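Local coordinates for protein F-93 (Sulfolobus virus 1, PDB 1TBX) that probably acts as a viral transcription factor, a homodimeric winged-helix protein that binds DNA at a (pseudo-)palindromic target sequence, at residues Ile12-Leu17 / Leu67-Lys72. Numbering follows the deposited sequence.
Sequences IVLAYL and LYLTEK
Leu17, in the last turn of helix 9-17, pushes its isobutyl group between Leu67 and Leu69 of the strand, and Leu14, one turn earlier, adds a methyl at the Leu69 end. The contact is apolar, with no hydrogen bond between the two segments. The side chains of Leu17 and Leu69 lie alongside one another, pointing opposite ways: Leu17 CG rests 3.8 Å from Leu69 CG, and Leu17 CD2 lies 3.8 Å from Leu69 CD2. With CG anti to its backbone N (chi1 -176°), Leu17 sends the branch point toward the strand. Both methyls of Leu17, CD1 and CD2, lie 3.9 Å from Leu67 CB, the two side chains crossing at about a right angle. Leu69 CD2 also receives Leu14 CD1 at 3.8 Å, and this one methyl therefore bridges two successive turns of the helix.

The methyls of Leu17 touch strand backbone as well. CD1 of Leu17 packs 3.8 Å from Leu67 O, and CD2 of Leu17 approaches Tyr68 O at 3.9 Å; both are van der Waals contacts. Tyr68 takes part through this carbonyl, since its CB points away from the helix; its ring makes a cation-pi contact with Arg59.

Helix 12-17 runs nearly perpendicular to strand 67-69, at 86° with their axes 9.4 Å apart. The first helix of the chain here backs the second strand of the beta hairpin, which forms the wing of the winged-helix fold. Val56 of the partner strand 56-61 touches Leu14, Leu17 and Leu67, while Leu28 of helix 25-33 packs on Leu67. Leu14 continues onto Phe76 and Leu80 of the long helix 71-94 and meets Phe6 of the second subunit, joining this buried core to the dimer interface.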
# COMPACT_ATOMS: atom_id res chain seq x y z
N ILE A 12 0.21 6.61 -2.25
CA ILE A 12 -0.03 7.78 -1.41
C ILE A 12 -0.67 8.92 -2.22
O ILE A 12 -1.72 9.46 -1.81
CB ILE A 12 1.25 8.24 -0.75
CG1 ILE A 12 1.80 7.09 0.09
CG2 ILE A 12 0.99 9.42 0.14
CD1 ILE A 12 3.26 7.17 0.34
N VAL A 13 -0.05 9.26 -3.35
CA VAL A 13 -0.45 10.37 -4.18
C VAL A 13 -1.88 10.13 -4.58
O VAL A 13 -2.73 10.98 -4.41
CB VAL A 13 0.44 10.46 -5.40
CG1 VAL A 13 -0.12 11.50 -6.37
CG2 VAL A 13 1.99 10.73 -4.99
N LEU A 14 -2.20 8.93 -5.03
CA LEU A 14 -3.58 8.62 -5.38
C LEU A 14 -4.59 8.86 -4.23
O LEU A 14 -5.63 9.51 -4.41
CB LEU A 14 -3.66 7.18 -5.90
CG LEU A 14 -4.91 6.89 -6.73
CD1 LEU A 14 -5.02 7.95 -7.81
CD2 LEU A 14 -4.91 5.46 -7.31
N ALA A 15 -4.28 8.33 -3.05
CA ALA A 15 -5.13 8.47 -1.87
C ALA A 15 -5.36 9.93 -1.56
O ALA A 15 -6.48 10.34 -1.30
CB ALA A 15 -4.48 7.81 -0.69
N TYR A 16 -4.29 10.72 -1.61
CA TYR A 16 -4.39 12.12 -1.23
C TYR A 16 -5.22 12.96 -2.20
O TYR A 16 -5.81 13.98 -1.82
CB TYR A 16 -3.00 12.69 -1.03
CG TYR A 16 -2.56 12.40 0.36
CD1 TYR A 16 -2.19 11.09 0.76
CD2 TYR A 16 -2.59 13.41 1.34
CE1 TYR A 16 -1.82 10.83 2.10
CE2 TYR A 16 -2.22 13.17 2.67
CZ TYR A 16 -1.83 11.90 3.05
OH TYR A 16 -1.49 11.73 4.37
N LEU A 17 -5.27 12.52 -3.45
CA LEU A 17 -6.02 13.25 -4.45
C LEU A 17 -7.53 13.13 -4.18
O LEU A 17 -8.32 14.05 -4.46
CB LEU A 17 -5.68 12.73 -5.84
CG LEU A 17 -6.30 13.43 -7.02
CD1 LEU A 17 -6.19 14.93 -6.81
CD2 LEU A 17 -5.60 13.00 -8.28
N LEU A 67 -5.16 18.45 -10.97
CA LEU A 67 -5.34 17.01 -10.99
C LEU A 67 -6.77 16.58 -10.71
O LEU A 67 -7.42 17.03 -9.75
CB LEU A 67 -4.39 16.35 -9.98
CG LEU A 67 -2.92 16.69 -10.28
CD1 LEU A 67 -2.06 16.23 -9.16
CD2 LEU A 67 -2.42 16.13 -11.65
N TYR A 68 -7.27 15.69 -11.56
CA TYR A 68 -8.59 15.11 -11.35
C TYR A 68 -8.44 13.63 -11.29
O TYR A 68 -7.42 13.06 -11.73
CB TYR A 68 -9.58 15.60 -12.40
CG TYR A 68 -9.64 17.12 -12.38
CD1 TYR A 68 -8.61 17.86 -12.98
CD2 TYR A 68 -10.64 17.82 -11.68
CE1 TYR A 68 -8.59 19.25 -12.93
CE2 TYR A 68 -10.63 19.22 -11.62
CZ TYR A 68 -9.60 19.93 -12.26
OH TYR A 68 -9.53 21.33 -12.26
N LEU A 69 -9.43 13.00 -10.68
CA LEU A 69 -9.46 11.56 -10.57
C LEU A 69 -10.22 11.02 -11.73
O LEU A 69 -11.02 11.70 -12.36
CB LEU A 69 -10.10 11.10 -9.27
CG LEU A 69 -9.18 11.13 -8.06
CD1 LEU A 69 -10.01 10.84 -6.82
CD2 LEU A 69 -8.06 10.12 -8.22
N THR A 70 -9.96 9.77 -12.01
CA THR A 70 -10.54 9.12 -13.13
C THR A 70 -11.61 8.24 -12.51
O THR A 70 -11.65 8.09 -11.29
CB THR A 70 -9.39 8.37 -13.74
OG1 THR A 70 -9.30 8.73 -15.12
CG2 THR A 70 -9.52 6.85 -13.64
N GLU A 71 -12.53 7.71 -13.32
CA GLU A 71 -13.49 6.74 -12.83
C GLU A 71 -12.80 5.63 -12.00
O GLU A 71 -13.12 5.44 -10.82
CB GLU A 71 -14.23 6.15 -14.01
CG GLU A 71 -15.43 6.98 -14.40
CD GLU A 71 -16.71 6.14 -14.44
OE1 GLU A 71 -16.81 5.11 -13.73
OE2 GLU A 71 -17.63 6.52 -15.20
N LYS A 72 -11.82 4.96 -12.62
CA LYS A 72 -11.03 3.91 -11.94
C LYS A 72 -10.11 4.44 -10.81
O LYS A 72 -9.81 3.72 -9.85
CB LYS A 72 -10.33 2.95 -12.95
CG LYS A 72 -8.81 3.00 -13.18
CD LYS A 72 -8.49 2.68 -14.64
CE LYS A 72 -7.00 2.42 -14.90
NZ LYS A 72 -6.65 1.10 -15.55